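Long-range contacts in endonuclease EndoMS (PDB 5GKE), which cuts double-stranded DNA as a mismatch restriction endonuclease that holds a magnesium ion, and probably also cleaves branched DNA: residues D172-L178 and K207-V213; T32-K38 and S51-I57. The protein carries 1 engineered substitution. One frame throughout, in Å; residues are numbered along the deposited sequence.

Interaction 1: residues D172-L178 and K207-V213; sequences DGNIVVL and KVRGILV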
loop_
_atom_site.group_PDB
_atom_site.type_symbol
_atom_site.label_atom_id
_atom_site.label_comp_id
_atom_site.label_asym_id
_atom_site.label_seq_id
_atom_site.Cartn_x
_atom_site.Cartn_y
_atom_site.Cartn_z
ATOM N N ASP A 172 18.415 23.249 -27.648
ATOM C CA ASP A 172 19.711 22.921 -28.227
ATOM C C ASP A 172 19.663 21.619 -29.022
ATOM O O ASP A 172 20.701 21.135 -29.475
ATOM C CB ASP A 172 20.780 22.823 -27.139
ATOM C CG ASP A 172 21.477 24.146 -26.886
ATOM O OD1 ASP A 172 20.918 25.195 -27.278
ATOM O OD2 ASP A 172 22.579 24.138 -26.294
ATOM N N GLY A 173 18.471 21.037 -29.150
ATOM C CA GLY A 173 18.276 19.809 -29.913
ATOM C C GLY A 173 18.591 18.480 -29.220
ATOM O O GLY A 173 18.604 17.426 -29.859
ATOM N N ASN A 174 18.859 18.518 -27.919
ATOM C CA ASN A 174 19.025 17.292 -27.146
ATOM C C ASN A 174 17.679 16.621 -26.847
ATOM O O ASN A 174 16.652 17.286 -26.755
ATOM C CB ASN A 174 19.750 17.579 -25.830
ATOM C CG ASN A 174 21.096 18.251 -26.031
ATOM O OD1 ASN A 174 22.035 17.633 -26.536
ATOM N ND2 ASN A 174 21.209 19.514 -25.604
ATOM N N ILE A 175 17.689 15.301 -26.712
ATOM C CA ILE A 175 16.557 14.579 -26.154
ATOM C C ILE A 175 16.491 14.814 -24.630
ATOM O O ILE A 175 17.520 14.771 -23.941
ATOM C CB ILE A 175 16.660 13.064 -26.420
ATOM C CG1 ILE A 175 16.832 12.768 -27.911
ATOM C CG2 ILE A 175 15.448 12.338 -25.867
ATOM C CD1 ILE A 175 15.773 13.363 -28.736
ATOM N N VAL A 176 15.292 15.061 -24.103
ATOM C CA VAL A 176 15.120 15.226 -22.658
ATOM C C VAL A 176 14.190 14.158 -22.076
ATOM O O VAL A 176 13.064 13.977 -22.546
ATOM C CB VAL A 176 14.572 16.626 -22.309
ATOM C CG1 VAL A 176 14.330 16.747 -20.815
ATOM C CG2 VAL A 176 15.535 17.708 -22.783
ATOM N N VAL A 177 14.695 13.423 -21.086
ATOM C CA VAL A 177 13.861 12.615 -20.198
ATOM C C VAL A 177 13.484 13.424 -18.988
ATOM O O VAL A 177 14.361 14.009 -18.349
ATOM C CB VAL A 177 14.567 11.372 -19.661
ATOM C CG1 VAL A 177 13.536 10.348 -19.228
ATOM C CG2 VAL A 177 15.489 10.805 -20.674
ATOM N N LEU A 178 12.196 13.460 -18.667
ATOM C CA LEU A 178 11.759 13.958 -17.365
ATOM C C LEU A 178 11.324 12.777 -16.512
ATOM O O LEU A 178 10.610 11.886 -16.995
ATOM C CB LEU A 178 10.605 14.941 -17.487
ATOM C CG LEU A 178 10.720 16.231 -18.290
ATOM C CD1 LEU A 178 9.460 17.054 -18.027
ATOM C CD2 LEU A 178 11.982 17.014 -17.938
ATOM N N LYS A 207 23.638 13.050 -26.658
ATOM C CA LYS A 207 22.637 14.100 -26.867
ATOM C C LYS A 207 21.402 13.990 -25.956
ATOM O O LYS A 207 20.352 14.551 -26.268
ATOM C CB LYS A 207 22.190 14.120 -28.333
ATOM C CG LYS A 207 23.262 14.648 -29.290
ATOM C CD LYS A 207 23.521 16.145 -29.087
ATOM C CE LYS A 207 23.482 16.925 -30.400
ATOM N NZ LYS A 207 22.868 18.284 -30.269
ATOM N N VAL A 208 21.494 13.181 -24.904
ATOM C CA VAL A 208 20.390 13.013 -23.965
ATOM C C VAL A 208 20.626 13.718 -22.621
ATOM O O VAL A 208 21.690 13.595 -22.018
ATOM C CB VAL A 208 20.129 11.529 -23.721
ATOM C CG1 VAL A 208 18.913 11.340 -22.848
ATOM C CG2 VAL A 208 19.922 10.824 -25.052
ATOM N N ARG A 209 19.630 14.482 -22.180
ATOM C CA ARG A 209 19.609 15.066 -20.835
ATOM C C ARG A 209 18.540 14.394 -19.973
ATOM O O ARG A 209 17.440 14.135 -20.462
ATOM C CB ARG A 209 19.324 16.557 -20.889
ATOM C CG ARG A 209 20.421 17.406 -21.473
ATOM C CD ARG A 209 19.879 18.787 -21.782
ATOM N NE ARG A 209 19.454 19.496 -20.578
ATOM C CZ ARG A 209 18.576 20.491 -20.571
ATOM N NH1 ARG A 209 18.008 20.863 -21.706
ATOM N NH2 ARG A 209 18.245 21.099 -19.431
ATOM N N GLY A 210 18.885 14.021 -18.739
ATOM C CA GLY A 210 17.887 13.648 -17.748
ATOM C C GLY A 210 17.530 14.763 -16.786
ATOM O O GLY A 210 18.407 15.470 -16.281
ATOM N N ILE A 211 16.259 14.863 -16.429
ATOM C CA ILE A 211 15.865 15.875 -15.463
ATOM C C ILE A 211 14.904 15.282 -14.453
ATOM O O ILE A 211 13.862 14.738 -14.818
ATOM C CB ILE A 211 15.196 17.090 -16.117
ATOM C CG1 ILE A 211 16.072 17.677 -17.219
ATOM C CG2 ILE A 211 14.881 18.144 -15.063
ATOM C CD1 ILE A 211 15.564 19.015 -17.726
ATOM N N LEU A 212 15.270 15.377 -13.182
ATOM C CA LEU A 212 14.380 14.970 -12.115
ATOM C C LEU A 212 13.523 16.166 -11.743
ATOM O O LEU A 212 14.026 17.261 -11.510
ATOM C CB LEU A 212 15.153 14.454 -10.900
ATOM C CG LEU A 212 14.319 14.001 -9.697
ATOM C CD1 LEU A 212 13.220 13.043 -10.092
ATOM C CD2 LEU A 212 15.219 13.335 -8.716
ATOM N N VAL A 213 12.222 15.964 -11.728
ATOM C CA VAL A 213 11.315 17.060 -11.474
ATOM C C VAL A 213 10.481 16.683 -10.253
ATOM O O VAL A 213 9.663 15.766 -10.299
ATOM C CB VAL A 213 10.430 17.347 -12.722
ATOM C CG1 VAL A 213 9.485 18.504 -12.477
ATOM C CG2 VAL A 213 11.304 17.625 -13.930
#
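Ile-175 and Val-177 are joined to segment 207-213 by four backbone hydrogen bonds, to Lys-207, Arg-209 and Ile-211. Arg-209 works in both directions: its N reaches Ile-175 O at 2.8 Å in a nearly straight bond (173°), while its O takes the N-H of Val-177. Lys-207 O accepts from Ile-175 N at one end, and Ile-211 N gives to Val-177 O at the other.

Apolar contacts occupy both faces. Leu-178 and Ile-211 lie side by side, with Leu-178 CD2 against Ile-211 CB at 3.7 Å; the same methyl extends to Val-213 CG2 at 4.1 Å. With CG1 set beside its backbone N (chi1 -54°) and the chain running on extended, Ile-211 CD1 reaches Val-176 CG1 at 4.0 Å. On the other face, Val-177 CG2 meets Val-208 CG1 at 4.1 Å.

Among the polar side chains, Asn-174 crosses Lys-207 at about a right angle, its OD1 3.3 Å from Lys-207 CD, though that lysine is poorly ordered. Arg-209 runs alongside Val-176, and its guanidinium forms salt bridges with Glu-147, Asp-170 and Glu-231, so three carboxylates fix its rotation.

This is the strand pair of a beta-alpha-beta unit in the PDDEXK nuclease domain. The first strand leads on to Glu-179, a magnesium ligand. Helix 187-204 packs Tyr-196, Val-197 and Leu-200 on Val-177, and strands 163-169 and 231-234 flank the pair.

Interaction 2: residues T32-K38 and S51-I57; sequences TIFARCK and SGDRVII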
loop_
_atom_site.group_PDB
_atom_site.type_symbol
_atom_site.label_atom_id
_atom_site.label_comp_id
_atom_site.label_asym_id
_atom_site.label_seq_id
_atom_site.Cartn_x
_atom_site.Cartn_y
_atom_site.Cartn_z
ATOM N N THR A 32 -20.214 -6.578 8.187
ATOM C CA THR A 32 -19.298 -6.169 9.231
ATOM C C THR A 32 -19.509 -7.050 10.447
ATOM O O THR A 32 -20.635 -7.262 10.873
ATOM C CB THR A 32 -19.476 -4.686 9.615
ATOM O OG1 THR A 32 -19.250 -3.871 8.465
ATOM C CG2 THR A 32 -18.482 -4.285 10.683
ATOM N N ILE A 33 -18.410 -7.551 10.994
ATOM C CA ILE A 33 -18.438 -8.421 12.156
ATOM C C ILE A 33 -17.441 -7.958 13.217
ATOM O O ILE A 33 -16.280 -7.686 12.913
ATOM C CB ILE A 33 -18.122 -9.875 11.743
ATOM C CG1 ILE A 33 -19.265 -10.437 10.889
ATOM C CG2 ILE A 33 -17.834 -10.747 12.956
ATOM C CD1 ILE A 33 -18.953 -11.790 10.292
ATOM N N PHE A 34 -17.903 -7.832 14.458
ATOM C CA PHE A 34 -17.002 -7.664 15.591
ATOM C C PHE A 34 -16.911 -9.023 16.264
ATOM O O PHE A 34 -17.931 -9.604 16.608
ATOM C CB PHE A 34 -17.500 -6.612 16.591
ATOM C CG PHE A 34 -17.819 -5.258 15.991
ATOM C CD1 PHE A 34 -18.704 -4.405 16.633
ATOM C CD2 PHE A 34 -17.218 -4.820 14.827
ATOM C CE1 PHE A 34 -19.000 -3.156 16.107
ATOM C CE2 PHE A 34 -17.501 -3.567 14.300
ATOM C CZ PHE A 34 -18.399 -2.738 14.938
ATOM N N ALA A 35 -15.707 -9.546 16.447
ATOM C CA ALA A 35 -15.591 -10.898 16.960
ATOM C C ALA A 35 -14.265 -11.158 17.638
ATOM O O ALA A 35 -13.276 -10.505 17.338
ATOM C CB ALA A 35 -15.786 -11.903 15.827
ATOM N N ARG A 36 -14.250 -12.134 18.538
ATOM C CA ARG A 36 -13.002 -12.727 18.956
ATOM C C ARG A 36 -12.675 -13.803 17.938
ATOM O O ARG A 36 -13.513 -14.649 17.622
ATOM C CB ARG A 36 -13.087 -13.317 20.361
ATOM C CG ARG A 36 -11.731 -13.444 21.023
ATOM C CD ARG A 36 -11.708 -14.531 22.070
ATOM N NE ARG A 36 -12.978 -14.583 22.776
ATOM C CZ ARG A 36 -13.661 -15.702 22.988
ATOM N NH1 ARG A 36 -13.181 -16.867 22.559
ATOM N NH2 ARG A 36 -14.819 -15.654 23.631
ATOM N N CYS A 37 -11.459 -13.786 17.416
ATOM C CA CYS A 37 -11.132 -14.729 16.359
ATOM C C CYS A 37 -9.667 -15.126 16.301
ATOM O O CYS A 37 -8.815 -14.526 16.952
ATOM C CB CYS A 37 -11.556 -14.155 15.008
ATOM S SG CYS A 37 -10.765 -12.615 14.565
ATOM N N LYS A 38 -9.414 -16.184 15.542
ATOM C CA LYS A 38 -8.081 -16.567 15.102
ATOM C C LYS A 38 -8.035 -16.443 13.574
ATOM O O LYS A 38 -9.058 -16.629 12.901
ATOM C CB LYS A 38 -7.750 -17.999 15.533
ATOM C CG LYS A 38 -7.625 -18.236 17.036
ATOM C CD LYS A 38 -7.550 -19.734 17.277
ATOM C CE LYS A 38 -7.189 -20.095 18.703
ATOM N NZ LYS A 38 -7.178 -21.582 18.837
ATOM N N SER A 51 -6.030 -15.694 19.157
ATOM C CA SER A 51 -7.308 -15.147 19.641
ATOM C C SER A 51 -7.230 -13.689 20.027
ATOM O O SER A 51 -6.387 -13.293 20.825
ATOM C CB SER A 51 -7.821 -15.930 20.854
ATOM O OG SER A 51 -8.279 -17.219 20.501
ATOM N N GLY A 52 -8.143 -12.901 19.480
ATOM C CA GLY A 52 -8.180 -11.475 19.743
ATOM C C GLY A 52 -9.409 -10.867 19.097
ATOM O O GLY A 52 -10.004 -11.448 18.179
ATOM N N ASP A 53 -9.800 -9.696 19.579
ATOM C CA ASP A 53 -10.963 -9.033 19.035
ATOM C C ASP A 53 -10.582 -8.213 17.821
ATOM O O ASP A 53 -9.605 -7.464 17.854
ATOM C CB ASP A 53 -11.619 -8.135 20.083
ATOM C CG ASP A 53 -12.105 -8.905 21.282
ATOM O OD1 ASP A 53 -12.258 -10.144 21.186
ATOM O OD2 ASP A 53 -12.333 -8.267 22.323
ATOM N N ARG A 54 -11.366 -8.341 16.754
ATOM C CA ARG A 54 -11.127 -7.570 15.546
ATOM C C ARG A 54 -12.428 -7.180 14.865
ATOM O O ARG A 54 -13.479 -7.775 15.091
ATOM C CB ARG A 54 -10.242 -8.360 14.555
ATOM C CG ARG A 54 -8.807 -8.538 15.004
ATOM C CD ARG A 54 -8.535 -9.964 15.454
ATOM N NE ARG A 54 -7.351 -10.048 16.304
ATOM C CZ ARG A 54 -6.740 -11.181 16.642
ATOM N NH1 ARG A 54 -7.188 -12.336 16.168
ATOM N NH2 ARG A 54 -5.667 -11.159 17.436
ATOM N N VAL A 55 -12.327 -6.154 14.033
ATOM C CA VAL A 55 -13.362 -5.804 13.092
ATOM C C VAL A 55 -13.083 -6.509 11.777
ATOM O O VAL A 55 -11.977 -6.419 11.246
ATOM C CB VAL A 55 -13.412 -4.306 12.838
ATOM C CG1 VAL A 55 -14.460 -4.013 11.793
ATOM C CG2 VAL A 55 -13.671 -3.555 14.148
ATOM N N ILE A 56 -14.095 -7.190 11.257
ATOM C CA ILE A 56 -13.991 -7.951 10.024
ATOM C C ILE A 56 -14.946 -7.371 8.995
ATOM O O ILE A 56 -16.112 -7.138 9.292
ATOM C CB ILE A 56 -14.309 -9.433 10.269
ATOM C CG1 ILE A 56 -13.246 -10.038 11.192
ATOM C CG2 ILE A 56 -14.399 -10.191 8.954
ATOM C CD1 ILE A 56 -13.702 -11.274 11.951
ATOM N N ILE A 57 -14.450 -7.096 7.800
ATOM C CA ILE A 57 -15.299 -6.529 6.761
ATOM C C ILE A 57 -15.228 -7.350 5.492
ATOM O O ILE A 57 -14.141 -7.710 5.038
ATOM C CB ILE A 57 -14.919 -5.082 6.443
ATOM C CG1 ILE A 57 -15.251 -4.180 7.634
ATOM C CG2 ILE A 57 -15.637 -4.587 5.189
ATOM C CD1 ILE A 57 -14.837 -2.760 7.421
#
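Ile-33 and Ile-56 face each other as a hydrogen-bonded antiparallel pair in the N-terminal PH-like domain, where segments 32-38 and 52-57 cross with a strong twist. Each residue's N-H reaches the other's O, with Ile-33 N to Ile-56 O at 2.9 Å. Ala-35 with Arg-54 and Cys-37 with Gly-52 repeat the reciprocal pair of hydrogen bonds, although Gly-52 N to Cys-37 O is bent (137°) at 3.1 Å, just where the chain turns its corner at Ser-51.

On the face of Ile-33, the CB atoms of Ile-33 and Ile-56 sit 4.1 Å apart. Cys-37 SG is wedged between its own backbone N and carbonyl carbon (chi1 60°), which brings it to Arg-54 CD at 3.6 Å. On the opposite face, Phe-34 lies alongside Val-55, its CD2 at 3.8 Å from Val-55 CG2. Nearby, Asp-53 OD1 touches the aliphatic Arg-36 CG at 3.3 Å, but their polar ends are engaged elsewhere: Arg-36 in a salt bridge with Glu-111, Asp-53 OD1 in a hydrogen bond with the hydroxyl of Tyr-113.

Farther out, the second subunit takes over. Its Phe-118 stacks on the ring of Phe-34 and its Lys-5 bridges to Asp-53 on that face, while its Asp-122 bridges to Arg-54, which comes off the other; both belong to the dimer interface. With an alanine in place of Phe-34 the ring is gone, and Val-55 CG2 and Phe-118 of the second subunit would probably lose their contact with it, opening a gap at the interface. Arg-54 NH1 also bonds to Gly-50 O, and the bend of the Arg-54 side chain at its second torsion (chi2 106°) lays the guanidinium over Gly-52, whose CA stands 3.4 Å above the centre of the group.

From the N terminus the chain passes strand 6-10 and helix 14-27 before entering strand 30-42. That strand runs out, and the chain returns through the short strand 46-50 before 51-57 pairs back onto 32-38. Interaction 2 therefore closes a short, all-beta excursion within the PH-like domain. Only much later, after the chain has crossed to the nuclease domain, does interaction 1 open at 172-178; its 28-residue connection contains helix 187-204 and closes at 207-213. The two contacts are in series, neither nested nor crossing. Their nearest atoms are about 35 Å apart, on opposite sides of the chain's centre: one binds an antiparallel sheet at the dimer interface, the other the mixed sheet leading to the magnesium site.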